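Local coordinates for lipoteichoic acid primase (Listeria monocytogenes, PDB 4UOP), which belongs to the sulfatase family and carries a magnesium ion in an extracellular catalytic domain with an alpha/beta fold built round a mixed beta-sheet, at residues 58-63 / 137-142; 146-151 / 349-354; 115-120 / 168-173; 151-156 / 202-207. One frame throughout, in Å; residues are numbered along the deposited sequence.

Interaction 1: residues 58-63 / 137-142; sequences KNLIIV and PSMPRL
Met-139 reaches out from the first turn of helix 139-144 to meet Leu-60 and Ile-62 on strand 59-65. Its CB already points toward the strand but stops well short of it. CG follows anti to the backbone N (chi1 171°), and the chain runs on in an extended course as far as the sulfur. SD is the first atom to arrive, lying 4.3 Å from CD2 of Leu-60. The chain then bends at chi3 (62°), which turns the terminal methyl from Leu-60 toward Ile-62. CE ends 3.8 Å from CD1 of Ile-62. These two side chains extend toward each other and meet tip to tip.

Leu-60 and Ile-62 are two residues apart, so both project from the same face of the strand. That strand lies in the mixed sheet of the alpha/beta core, with parallel partners 214-219 and 277-283. Helix 341-348 packs on the same cluster: Val-345 touches Leu-60, while Met-342 and Met-346 touch Met-139. Tyr-215 of strand 214-219 contacts all three residues of the contact.

The start of helix 139-144 is capped. Ser-138 is the N-cap, and its OG accepts a bond from Arg-141 N at 3.0 Å, with an angle of 161° at the hydrogen. The side chain of Ile-62 lies about 14 Å from the magnesium ion.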
loop_
_atom_site.group_PDB
_atom_site.type_symbol
_atom_site.label_atom_id
_atom_site.label_comp_id
_atom_site.label_asym_id
_atom_site.label_seq_id
_atom_site.Cartn_x
_atom_site.Cartn_y
_atom_site.Cartn_z
ATOM N N LYS B 58 -33.007 -2.203 -20.181
ATOM C CA LYS B 58 -32.660 -0.792 -20.145
ATOM C C LYS B 58 -31.148 -0.624 -20.243
ATOM O O LYS B 58 -30.388 -1.546 -19.948
ATOM C CB LYS B 58 -33.184 -0.149 -18.871
ATOM C CG LYS B 58 -34.681 -0.311 -18.645
ATOM C CD LYS B 58 -35.531 0.205 -19.788
ATOM C CE LYS B 58 -37.007 0.053 -19.449
ATOM N NZ LYS B 58 -37.867 0.297 -20.637
ATOM N N ASN B 59 -30.722 0.566 -20.658
ATOM C CA ASN B 59 -29.304 0.882 -20.701
ATOM C C ASN B 59 -28.792 1.067 -19.274
ATOM O O ASN B 59 -29.583 1.117 -18.319
ATOM C CB ASN B 59 -29.049 2.140 -21.516
ATOM C CG ASN B 59 -29.693 2.088 -22.869
ATOM O OD1 ASN B 59 -29.328 1.271 -23.697
ATOM N ND2 ASN B 59 -30.680 2.940 -23.096
ATOM N N LEU B 60 -27.476 1.159 -19.134
ATOM C CA LEU B 60 -26.820 1.387 -17.839
ATOM C C LEU B 60 -25.772 2.491 -18.008
ATOM O O LEU B 60 -24.859 2.381 -18.830
ATOM C CB LEU B 60 -26.138 0.119 -17.352
ATOM C CG LEU B 60 -25.320 0.185 -16.060
ATOM C CD1 LEU B 60 -26.181 0.608 -14.899
ATOM C CD2 LEU B 60 -24.682 -1.174 -15.808
ATOM N N ILE B 61 -25.942 3.553 -17.250
ATOM C CA ILE B 61 -24.969 4.642 -17.183
ATOM C C ILE B 61 -24.486 4.771 -15.734
ATOM O O ILE B 61 -25.293 4.939 -14.802
ATOM C CB ILE B 61 -25.582 5.949 -17.660
ATOM C CG1 ILE B 61 -26.009 5.834 -19.122
ATOM C CG2 ILE B 61 -24.592 7.093 -17.441
ATOM C CD1 ILE B 61 -26.951 6.931 -19.574
ATOM N N ILE B 62 -23.180 4.683 -15.524
ATOM C CA ILE B 62 -22.608 4.787 -14.191
ATOM C C ILE B 62 -21.557 5.896 -14.200
ATOM O O ILE B 62 -20.672 5.904 -15.075
ATOM C CB ILE B 62 -21.943 3.477 -13.764
ATOM C CG1 ILE B 62 -22.978 2.340 -13.776
ATOM C CG2 ILE B 62 -21.298 3.635 -12.400
ATOM C CD1 ILE B 62 -22.441 1.021 -13.274
ATOM N N VAL B 63 -21.707 6.847 -13.288
ATOM C CA VAL B 63 -20.762 7.953 -13.164
ATOM C C VAL B 63 -20.057 7.867 -11.806
ATOM O O VAL B 63 -20.701 7.872 -10.763
ATOM C CB VAL B 63 -21.416 9.330 -13.305
ATOM C CG1 VAL B 63 -20.346 10.408 -13.290
ATOM C CG2 VAL B 63 -22.246 9.419 -14.573
ATOM N N PRO B 137 -13.558 -12.063 -14.911
ATOM C CA PRO B 137 -15.007 -11.988 -14.891
ATOM C C PRO B 137 -15.458 -10.655 -14.294
ATOM O O PRO B 137 -14.844 -10.164 -13.347
ATOM C CB PRO B 137 -15.426 -13.158 -13.999
ATOM C CG PRO B 137 -14.252 -14.086 -14.003
ATOM C CD PRO B 137 -13.061 -13.189 -14.101
ATOM N N SER B 138 -16.517 -10.080 -14.846
ATOM C CA SER B 138 -16.831 -8.704 -14.537
ATOM C C SER B 138 -18.213 -8.307 -14.972
ATOM O O SER B 138 -18.916 -9.051 -15.673
ATOM C CB SER B 138 -15.823 -7.790 -15.221
ATOM O OG SER B 138 -16.123 -7.666 -16.593
ATOM N N MET B 139 -18.595 -7.112 -14.548
ATOM C CA MET B 139 -19.864 -6.518 -14.943
ATOM C C MET B 139 -19.923 -6.242 -16.444
ATOM O O MET B 139 -20.901 -6.621 -17.085
ATOM C CB MET B 139 -20.138 -5.235 -14.120
ATOM C CG MET B 139 -21.319 -4.412 -14.594
ATOM S SD MET B 139 -22.121 -3.482 -13.282
ATOM C CE MET B 139 -20.780 -2.405 -12.764
ATOM N N PRO B 140 -18.906 -5.551 -17.017
ATOM C CA PRO B 140 -18.961 -5.338 -18.467
ATOM C C PRO B 140 -18.919 -6.640 -19.282
ATOM O O PRO B 140 -19.588 -6.743 -20.305
ATOM C CB PRO B 140 -17.727 -4.466 -18.759
ATOM C CG PRO B 140 -16.904 -4.500 -17.532
ATOM C CD PRO B 140 -17.820 -4.777 -16.397
ATOM N N ARG B 141 -18.165 -7.624 -18.822
ATOM C CA ARG B 141 -18.102 -8.896 -19.519
ATOM C C ARG B 141 -19.467 -9.590 -19.492
ATOM O O ARG B 141 -19.957 -10.046 -20.528
ATOM C CB ARG B 141 -17.027 -9.791 -18.906
ATOM C CG ARG B 141 -16.817 -11.097 -19.647
ATOM C CD ARG B 141 -15.701 -11.936 -19.013
ATOM N NE ARG B 141 -14.437 -11.202 -18.916
ATOM C CZ ARG B 141 -13.599 -10.981 -19.928
ATOM N NH1 ARG B 141 -13.856 -11.437 -21.157
ATOM N NH2 ARG B 141 -12.490 -10.292 -19.718
ATOM N N LEU B 142 -20.099 -9.640 -18.326
ATOM C CA LEU B 142 -21.413 -10.251 -18.204
ATOM C C LEU B 142 -22.459 -9.494 -19.025
ATOM O O LEU B 142 -23.308 -10.100 -19.661
ATOM C CB LEU B 142 -21.840 -10.333 -16.740
ATOM C CG LEU B 142 -23.185 -10.991 -16.439
ATOM C CD1 LEU B 142 -23.261 -12.384 -17.047
ATOM C CD2 LEU B 142 -23.379 -11.056 -14.934
#

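Interaction 2: residues 146-151 / 349-354; sequences NDYKTA and LGIKTG
Asn-146 and Ile-351 approach from opposite directions, and the isoleucine lies over one face of the amide. CD1 of Ile-351 is 4.0 Å from CB of Asn-146, CG1 is 4.0 Å from OD1, and CG2 is 3.9 Å from ND2. Ile-351 manages this because CG1 stands anti to the carbonyl carbon (chi1 -69°) and CD1 carries on extended, which spreads the branches over that face. ND2 of Asn-146 has its polar partner in Leu-142 O, which helps to fix how the amide is turned.

Tyr-148 and Leu-349 meet at a slant. The phenol oxygen OH lies 3.6 Å from CD2 of Leu-349. CD1 of Leu-349 and CD1 of Ile-351 also come near the ring, both obliquely; the second is 4.3 Å from CE1 of Tyr-148.

One water joins the two segments in the plane of the Tyr-148 ring, at its edge. It donates to Tyr-148 OH at 2.8 Å and to Leu-349 O at 2.9 Å. The hydroxyl is also hydrogen-bonded to the carbonyl O of Lys-58, so this buried oxygen has two polar partners.

Gly-350 follows helix 341-348 and leaves it with positive phi, in a Schellman motif. Leu-142 and Leu-143 of helix 139-144 touch Ile-351, and Leu-143 also touches Leu-349 and Tyr-148. The contact thus gathers the C-terminal ends of two helices beside the segment that carries strand 149-153.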
loop_
_atom_site.group_PDB
_atom_site.type_symbol
_atom_site.label_atom_id
_atom_site.label_comp_id
_atom_site.label_asym_id
_atom_site.label_seq_id
_atom_site.Cartn_x
_atom_site.Cartn_y
_atom_site.Cartn_z
ATOM N N ASN B 146 -25.113 -10.253 -22.650
ATOM C CA ASN B 146 -26.527 -9.951 -22.638
ATOM C C ASN B 146 -26.875 -8.793 -23.555
ATOM O O ASN B 146 -27.789 -8.025 -23.273
ATOM C CB ASN B 146 -26.950 -9.680 -21.200
ATOM C CG ASN B 146 -26.998 -10.950 -20.362
ATOM O OD1 ASN B 146 -28.037 -11.590 -20.297
ATOM N ND2 ASN B 146 -25.884 -11.323 -19.730
ATOM N N ASP B 147 -26.138 -8.690 -24.656
ATOM C CA ASP B 147 -26.433 -7.770 -25.747
ATOM C C ASP B 147 -26.196 -6.306 -25.404
ATOM O O ASP B 147 -26.814 -5.435 -26.016
ATOM C CB ASP B 147 -27.874 -7.945 -26.257
ATOM C CG ASP B 147 -28.155 -9.359 -26.723
ATOM O OD1 ASP B 147 -27.760 -9.684 -27.859
ATOM O OD2 ASP B 147 -28.742 -10.139 -25.945
ATOM N N TYR B 148 -25.307 -6.044 -24.447
ATOM C CA TYR B 148 -24.838 -4.682 -24.189
ATOM C C TYR B 148 -23.490 -4.481 -24.874
ATOM O O TYR B 148 -22.624 -5.351 -24.809
ATOM C CB TYR B 148 -24.670 -4.413 -22.686
ATOM C CG TYR B 148 -25.971 -4.308 -21.908
ATOM C CD1 TYR B 148 -26.728 -5.426 -21.616
ATOM C CD2 TYR B 148 -26.441 -3.082 -21.471
ATOM C CE1 TYR B 148 -27.938 -5.330 -20.924
ATOM C CE2 TYR B 148 -27.630 -2.971 -20.767
ATOM C CZ TYR B 148 -28.383 -4.099 -20.501
ATOM O OH TYR B 148 -29.574 -3.997 -19.819
ATOM N N LYS B 149 -23.324 -3.336 -25.527
ATOM C CA LYS B 149 -22.007 -2.825 -25.884
ATOM C C LYS B 149 -21.536 -2.010 -24.682
ATOM O O LYS B 149 -22.331 -1.308 -24.072
ATOM C CB LYS B 149 -22.074 -1.932 -27.120
ATOM C CG LYS B 149 -22.380 -2.682 -28.412
ATOM C CD LYS B 149 -21.248 -3.607 -28.790
ATOM C CE LYS B 149 -21.478 -4.253 -30.148
ATOM N NZ LYS B 149 -20.316 -5.115 -30.482
ATOM N N THR B 150 -20.260 -2.144 -24.331
ATOM C CA THR B 150 -19.745 -1.610 -23.080
ATOM C C THR B 150 -18.572 -0.672 -23.358
ATOM O O THR B 150 -17.726 -0.949 -24.224
ATOM C CB THR B 150 -19.336 -2.745 -22.116
ATOM O OG1 THR B 150 -18.259 -3.501 -22.669
ATOM C CG2 THR B 150 -20.522 -3.691 -21.858
ATOM N N ALA B 151 -18.541 0.458 -22.660
ATOM C CA ALA B 151 -17.468 1.433 -22.850
ATOM C C ALA B 151 -17.202 2.162 -21.552
ATOM O O ALA B 151 -18.106 2.347 -20.736
ATOM C CB ALA B 151 -17.815 2.430 -23.951
ATOM N N LEU B 349 -31.381 -5.246 -13.680
ATOM C CA LEU B 349 -31.368 -5.494 -15.116
ATOM C C LEU B 349 -31.923 -6.883 -15.479
ATOM O O LEU B 349 -32.018 -7.203 -16.649
ATOM C CB LEU B 349 -29.952 -5.330 -15.663
ATOM C CG LEU B 349 -29.392 -3.892 -15.636
ATOM C CD1 LEU B 349 -27.940 -3.886 -16.096
ATOM C CD2 LEU B 349 -30.217 -2.941 -16.469
ATOM N N GLY B 350 -32.269 -7.686 -14.472
ATOM C CA GLY B 350 -32.835 -9.021 -14.692
ATOM C C GLY B 350 -31.839 -10.011 -15.235
ATOM O O GLY B 350 -32.188 -10.862 -16.046
ATOM N N ILE B 351 -30.579 -9.871 -14.839
ATOM C CA ILE B 351 -29.528 -10.716 -15.340
ATOM C C ILE B 351 -29.082 -11.677 -14.241
ATOM O O ILE B 351 -28.733 -11.270 -13.146
ATOM C CB ILE B 351 -28.357 -9.875 -15.877
ATOM C CG1 ILE B 351 -28.801 -9.160 -17.159
ATOM C CG2 ILE B 351 -27.131 -10.746 -16.129
ATOM C CD1 ILE B 351 -27.841 -8.111 -17.671
ATOM N N LYS B 352 -29.117 -12.968 -14.550
ATOM C CA LYS B 352 -28.645 -13.985 -13.634
ATOM C C LYS B 352 -27.140 -14.069 -13.724
ATOM O O LYS B 352 -26.573 -14.112 -14.814
ATOM C CB LYS B 352 -29.258 -15.353 -13.947
ATOM C CG LYS B 352 -30.682 -15.513 -13.442
ATOM C CD LYS B 352 -30.758 -15.477 -11.920
ATOM C CE LYS B 352 -31.966 -16.238 -11.382
ATOM N NZ LYS B 352 -33.216 -15.424 -11.390
ATOM N N THR B 353 -26.501 -14.106 -12.568
ATOM C CA THR B 353 -25.044 -14.141 -12.491
ATOM C C THR B 353 -24.476 -15.564 -12.456
ATOM O O THR B 353 -23.275 -15.762 -12.629
ATOM C CB THR B 353 -24.576 -13.363 -11.261
ATOM O OG1 THR B 353 -25.165 -13.933 -10.089
ATOM C CG2 THR B 353 -25.009 -11.886 -11.382
ATOM N N GLY B 354 -25.342 -16.546 -12.220
ATOM C CA GLY B 354 -24.957 -17.956 -12.275
ATOM C C GLY B 354 -23.803 -18.347 -11.372
ATOM O O GLY B 354 -23.873 -18.174 -10.159
HETATM O O HOH W 1 -31.303 -6.056 -19.186
#

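Interaction 3: residues 115-120 / 168-173; sequences VYTSTF and PAVGFD
Tyr-116 meets Phe-172 in a T-shaped (edge-to-face) stack, and it is the residue most buried by this contact. The edge of Phe-172 is directed at the face of the tyrosine. The ring centroids are 5.0 Å apart and the planes stand at 83°. CE2 of Phe-172 sits over the centre of the Tyr-116 ring, 3.7 Å from its CE2. CZ of Phe-172 comes 3.8 Å from CE1 of Tyr-116. The tyrosine hydroxyl is hydrogen-bonded to OE1 of Glu-112, one turn earlier in its own helix, which helps to fix the far end of the ring.

Val-170 is second in buried area, and its two methyls have separate tasks. CG2 approaches Tyr-116 obliquely, 4.3 Å from CD2. CG1 lies 4.1 Å from CG2 of Thr-117. The threonine offers that methyl because its OG1 faces the other way, into an ST turn. In that turn it accepts from the backbone N of Thr-119 at 3.1 Å. It separately accepts from OG1 of Thr-119 at 2.7 Å. It is also hydrogen-bonded to Trp-113 O.

Both segments are helix ends that turn into loops. Ser-118 leaves helix 107-117 with positive phi, and Gly-171 closes helix 163-169 with a Schellman motif. Gln-217 and Thr-152 of the central sheet touch both rings. Helix 107-117 also carries the magnesium ligand Thr-108 near its start. A metal ligand at the head of a helix beside a mixed sheet fits the sulfatase-like alpha/beta fold.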
loop_
_atom_site.group_PDB
_atom_site.type_symbol
_atom_site.label_atom_id
_atom_site.label_comp_id
_atom_site.label_asym_id
_atom_site.label_seq_id
_atom_site.Cartn_x
_atom_site.Cartn_y
_atom_site.Cartn_z
ATOM N N VAL B 115 -15.928 -1.977 -8.306
ATOM C CA VAL B 115 -17.186 -1.879 -9.014
ATOM C C VAL B 115 -17.279 -2.874 -10.178
ATOM O O VAL B 115 -18.288 -3.584 -10.314
ATOM C CB VAL B 115 -17.439 -0.427 -9.469
ATOM C CG1 VAL B 115 -18.683 -0.332 -10.334
ATOM C CG2 VAL B 115 -17.565 0.464 -8.238
ATOM N N TYR B 116 -16.240 -2.964 -10.999
ATOM C CA TYR B 116 -16.313 -3.832 -12.177
ATOM C C TYR B 116 -16.278 -5.331 -11.822
ATOM O O TYR B 116 -16.924 -6.124 -12.504
ATOM C CB TYR B 116 -15.192 -3.550 -13.175
ATOM C CG TYR B 116 -15.053 -2.108 -13.623
ATOM C CD1 TYR B 116 -16.141 -1.268 -13.686
ATOM C CD2 TYR B 116 -13.811 -1.603 -13.997
ATOM C CE1 TYR B 116 -15.994 0.053 -14.088
ATOM C CE2 TYR B 116 -13.655 -0.295 -14.394
ATOM C CZ TYR B 116 -14.746 0.533 -14.431
ATOM O OH TYR B 116 -14.589 1.852 -14.813
ATOM N N THR B 117 -15.499 -5.694 -10.803
ATOM C CA THR B 117 -15.190 -7.101 -10.521
ATOM C C THR B 117 -15.969 -7.698 -9.357
ATOM O O THR B 117 -16.057 -8.930 -9.260
ATOM C CB THR B 117 -13.680 -7.346 -10.230
ATOM O OG1 THR B 117 -13.310 -6.793 -8.956
ATOM C CG2 THR B 117 -12.818 -6.763 -11.320
ATOM N N SER B 118 -16.501 -6.856 -8.461
ATOM C CA SER B 118 -17.072 -7.321 -7.202
ATOM C C SER B 118 -16.087 -8.219 -6.438
ATOM O O SER B 118 -16.477 -9.230 -5.844
ATOM C CB SER B 118 -18.408 -8.044 -7.448
ATOM O OG SER B 118 -19.214 -8.047 -6.287
ATOM N N THR B 119 -14.808 -7.881 -6.513
ATOM C CA THR B 119 -13.776 -8.512 -5.681
ATOM C C THR B 119 -13.046 -7.378 -4.974
ATOM O O THR B 119 -13.095 -6.225 -5.427
ATOM C CB THR B 119 -12.768 -9.357 -6.500
ATOM O OG1 THR B 119 -11.953 -8.518 -7.328
ATOM C CG2 THR B 119 -13.465 -10.357 -7.357
ATOM N N PHE B 120 -12.362 -7.708 -3.883
ATOM C CA PHE B 120 -11.679 -6.699 -3.074
ATOM C C PHE B 120 -10.383 -6.233 -3.717
ATOM O O PHE B 120 -9.658 -7.019 -4.332
ATOM C CB PHE B 120 -11.409 -7.238 -1.665
ATOM C CG PHE B 120 -12.648 -7.415 -0.847
ATOM C CD1 PHE B 120 -13.213 -6.343 -0.189
ATOM C CD2 PHE B 120 -13.262 -8.663 -0.751
ATOM C CE1 PHE B 120 -14.364 -6.503 0.565
ATOM C CE2 PHE B 120 -14.419 -8.833 -0.004
ATOM C CZ PHE B 120 -14.973 -7.752 0.662
ATOM N N PRO B 168 -9.468 -3.894 -21.172
ATOM C CA PRO B 168 -9.574 -5.166 -21.915
ATOM C C PRO B 168 -9.657 -6.398 -21.020
ATOM O O PRO B 168 -10.427 -7.310 -21.317
ATOM C CB PRO B 168 -8.269 -5.218 -22.722
ATOM C CG PRO B 168 -7.847 -3.808 -22.869
ATOM C CD PRO B 168 -8.356 -3.065 -21.672
ATOM N N ALA B 169 -8.881 -6.421 -19.934
ATOM C CA ALA B 169 -8.919 -7.525 -18.990
ATOM C C ALA B 169 -10.314 -7.766 -18.432
ATOM O O ALA B 169 -10.714 -8.918 -18.251
ATOM C CB ALA B 169 -7.928 -7.303 -17.851
ATOM N N VAL B 170 -11.049 -6.695 -18.120
ATOM C CA VAL B 170 -12.416 -6.861 -17.610
ATOM C C VAL B 170 -13.455 -6.942 -18.715
ATOM O O VAL B 170 -14.630 -7.123 -18.436
ATOM C CB VAL B 170 -12.837 -5.786 -16.563
ATOM C CG1 VAL B 170 -12.016 -5.930 -15.300
ATOM C CG2 VAL B 170 -12.741 -4.367 -17.117
ATOM N N GLY B 171 -13.031 -6.802 -19.965
ATOM C CA GLY B 171 -13.913 -7.049 -21.093
ATOM C C GLY B 171 -14.767 -5.873 -21.526
ATOM O O GLY B 171 -15.815 -6.083 -22.117
ATOM N N PHE B 172 -14.328 -4.638 -21.260
ATOM C CA PHE B 172 -14.945 -3.488 -21.902
ATOM C C PHE B 172 -14.697 -3.606 -23.408
ATOM O O PHE B 172 -13.578 -3.913 -23.825
ATOM C CB PHE B 172 -14.389 -2.142 -21.379
ATOM C CG PHE B 172 -15.071 -1.630 -20.129
ATOM C CD1 PHE B 172 -16.359 -1.121 -20.185
ATOM C CD2 PHE B 172 -14.417 -1.622 -18.912
ATOM C CE1 PHE B 172 -16.993 -0.662 -19.055
ATOM C CE2 PHE B 172 -15.041 -1.148 -17.767
ATOM C CZ PHE B 172 -16.331 -0.665 -17.841
ATOM N N ASP B 173 -15.715 -3.343 -24.218
ATOM C CA ASP B 173 -15.539 -3.325 -25.686
ATOM C C ASP B 173 -14.597 -2.201 -26.120
ATOM O O ASP B 173 -13.779 -2.375 -27.039
ATOM C CB ASP B 173 -16.877 -3.129 -26.398
ATOM C CG ASP B 173 -17.765 -4.350 -26.318
ATOM O OD1 ASP B 173 -17.264 -5.466 -26.534
ATOM O OD2 ASP B 173 -18.966 -4.188 -26.045
#

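Interaction 4: residues 151-156 / 202-207; sequences ATFHTN and PILEEQ
Phe-153 and Ile-203 make the closest contact between residues 151-156 and 202-207. The two side chains come from opposite directions. CD1 of Ile-203 lies in the plane of the phenyl ring, at its edge, 3.7 Å from CE2. The isoleucine presents this methyl because CG1 is anti to the carbonyl carbon (chi1 -67°) and CD1 continues in an extended line toward the strand. Leu-204 adds a second apolar touch. Its CB is directed along the flank of the contact, but its tip bends inward, so CD2 lies 4.3 Å from CZ of Phe-153 and meets the ring obliquely.

The fold here is an alpha/beta layer. Strand 149-153 runs parallel to strands 174-176 and 214-219, and helix 193-209 packs on one face of them before the chain enters strand 214-219. Residues alternate along the strand: Phe-153 turns to this helix, while Thr-152 points to the opposite face of the sheet.

Aromatic contact comes from a neighbouring strand, where Tyr-176 stacks with the ring of Phe-153. Leu-196 and Ala-200, from earlier turns of helix 193-209, touch the same ring.

Backbone bonds run within the helix and within the sheet. In the helix, Glu-206 N bonds to Pro-202 O at 3.1 Å and Gln-207 N to Ile-203 O at 3.2 Å. In the sheet, Phe-153 is backbone-bonded to Gln-217 of strand 214-219.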
loop_
_atom_site.group_PDB
_atom_site.type_symbol
_atom_site.label_atom_id
_atom_site.label_comp_id
_atom_site.label_asym_id
_atom_site.label_seq_id
_atom_site.Cartn_x
_atom_site.Cartn_y
_atom_site.Cartn_z
ATOM N N ALA B 151 -18.541 0.458 -22.660
ATOM C CA ALA B 151 -17.468 1.433 -22.850
ATOM C C ALA B 151 -17.202 2.162 -21.552
ATOM O O ALA B 151 -18.106 2.347 -20.736
ATOM C CB ALA B 151 -17.815 2.430 -23.951
ATOM N N THR B 152 -15.957 2.598 -21.384
ATOM C CA THR B 152 -15.629 3.488 -20.280
ATOM C C THR B 152 -14.964 4.752 -20.821
ATOM O O THR B 152 -14.268 4.695 -21.841
ATOM C CB THR B 152 -14.762 2.756 -19.237
ATOM O OG1 THR B 152 -14.541 3.584 -18.082
ATOM C CG2 THR B 152 -13.454 2.296 -19.844
ATOM N N PHE B 153 -15.203 5.872 -20.131
ATOM C CA PHE B 153 -14.806 7.211 -20.561
ATOM C C PHE B 153 -14.062 7.907 -19.432
ATOM O O PHE B 153 -14.554 7.983 -18.313
ATOM C CB PHE B 153 -16.042 8.067 -20.874
ATOM C CG PHE B 153 -16.910 7.545 -21.998
ATOM C CD1 PHE B 153 -17.827 6.510 -21.774
ATOM C CD2 PHE B 153 -16.841 8.095 -23.258
ATOM C CE1 PHE B 153 -18.650 6.058 -22.788
ATOM C CE2 PHE B 153 -17.652 7.623 -24.287
ATOM C CZ PHE B 153 -18.556 6.606 -24.050
ATOM N N HIS B 154 -12.886 8.450 -19.741
ATOM C CA HIS B 154 -12.119 9.234 -18.777
ATOM C C HIS B 154 -11.168 10.114 -19.565
ATOM O O HIS B 154 -10.594 9.641 -20.541
ATOM C CB HIS B 154 -11.350 8.308 -17.846
ATOM C CG HIS B 154 -10.551 9.021 -16.798
ATOM N ND1 HIS B 154 -11.126 9.808 -15.821
ATOM C CD2 HIS B 154 -9.218 9.055 -16.571
ATOM C CE1 HIS B 154 -10.183 10.284 -15.030
ATOM N NE2 HIS B 154 -9.014 9.848 -15.468
ATOM N N THR B 155 -11.011 11.380 -19.167
ATOM C CA THR B 155 -10.311 12.351 -20.020
ATOM C C THR B 155 -8.786 12.334 -19.891
ATOM O O THR B 155 -8.111 12.994 -20.687
ATOM C CB THR B 155 -10.812 13.799 -19.825
ATOM O OG1 THR B 155 -10.465 14.264 -18.517
ATOM C CG2 THR B 155 -12.327 13.896 -20.031
ATOM N N ASN B 156 -8.245 11.582 -18.940
ATOM C CA ASN B 156 -6.796 11.411 -18.846
ATOM C C ASN B 156 -6.280 10.227 -19.684
ATOM O O ASN B 156 -7.062 9.441 -20.228
ATOM C CB ASN B 156 -6.379 11.225 -17.388
ATOM C CG ASN B 156 -5.046 11.873 -17.069
ATOM O OD1 ASN B 156 -4.263 12.224 -17.962
ATOM N ND2 ASN B 156 -4.773 12.027 -15.776
ATOM N N PRO B 202 -22.955 12.301 -27.285
ATOM C CA PRO B 202 -23.338 11.967 -28.659
ATOM C C PRO B 202 -23.124 10.492 -28.997
ATOM O O PRO B 202 -23.844 9.943 -29.815
ATOM C CB PRO B 202 -22.419 12.855 -29.508
ATOM C CG PRO B 202 -22.096 14.013 -28.627
ATOM C CD PRO B 202 -22.046 13.465 -27.232
ATOM N N ILE B 203 -22.149 9.863 -28.359
ATOM C CA ILE B 203 -21.897 8.447 -28.559
ATOM C C ILE B 203 -23.065 7.640 -28.007
ATOM O O ILE B 203 -23.538 6.717 -28.667
ATOM C CB ILE B 203 -20.578 8.010 -27.890
ATOM C CG1 ILE B 203 -19.406 8.666 -28.622
ATOM C CG2 ILE B 203 -20.442 6.492 -27.913
ATOM C CD1 ILE B 203 -18.137 8.679 -27.821
ATOM N N LEU B 204 -23.529 8.004 -26.812
ATOM C CA LEU B 204 -24.669 7.344 -26.173
ATOM C C LEU B 204 -25.956 7.578 -26.966
ATOM O O LEU B 204 -26.756 6.666 -27.121
ATOM C CB LEU B 204 -24.859 7.832 -24.737
ATOM C CG LEU B 204 -23.624 7.843 -23.814
ATOM C CD1 LEU B 204 -24.012 8.121 -22.365
ATOM C CD2 LEU B 204 -22.835 6.558 -23.937
ATOM N N GLU B 205 -26.146 8.810 -27.440
ATOM C CA GLU B 205 -27.324 9.167 -28.223
ATOM C C GLU B 205 -27.431 8.344 -29.510
ATOM O O GLU B 205 -28.520 7.923 -29.888
ATOM C CB GLU B 205 -27.309 10.670 -28.554
ATOM C CG GLU B 205 -28.609 11.181 -29.150
ATOM C CD GLU B 205 -28.619 12.693 -29.317
ATOM O OE1 GLU B 205 -27.590 13.251 -29.760
ATOM O OE2 GLU B 205 -29.650 13.320 -28.991
ATOM N N GLU B 206 -26.304 8.088 -30.172
ATOM C CA GLU B 206 -26.350 7.284 -31.387
ATOM C C GLU B 206 -26.626 5.816 -31.110
ATOM O O GLU B 206 -27.329 5.173 -31.887
ATOM C CB GLU B 206 -25.098 7.480 -32.235
ATOM C CG GLU B 206 -25.095 8.846 -32.933
ATOM C CD GLU B 206 -26.458 9.251 -33.530
ATOM O OE1 GLU B 206 -26.877 8.642 -34.547
ATOM O OE2 GLU B 206 -27.110 10.189 -32.996
ATOM N N GLN B 207 -26.120 5.297 -29.992
ATOM C CA GLN B 207 -26.450 3.927 -29.616
ATOM C C GLN B 207 -27.933 3.806 -29.278
ATOM O O GLN B 207 -28.601 2.842 -29.667
ATOM C CB GLN B 207 -25.605 3.485 -28.423
ATOM C CG GLN B 207 -24.161 3.211 -28.788
ATOM C CD GLN B 207 -23.320 2.898 -27.571
ATOM O OE1 GLN B 207 -23.271 3.681 -26.616
ATOM N NE2 GLN B 207 -22.692 1.734 -27.574
#

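How the interactions relate
From the N terminus, strand 59-65 opens interaction 1, which closes at helix 139-144. Interaction 3 opens inside that loop at 115-120 and closes beyond it at 168-173, so the two cross. Interaction 2 starts at 146-151, after interaction 1 has closed, and runs on to 349-354. Interaction 4 starts at the shared Ala-151 and closes at 202-207, nested within the loop of interaction 2. Both cross interaction 3. Interactions 1 and 3 are joined by a backbone bond from Met-139 N to Tyr-116 O. Interactions 1 and 4 tie sheet strands to helices 139-144 and 193-209, interaction 2 ties residues 146-151 to the loop after helix 341-348, and interaction 3 joins the ends of helices 107-117 and 163-169.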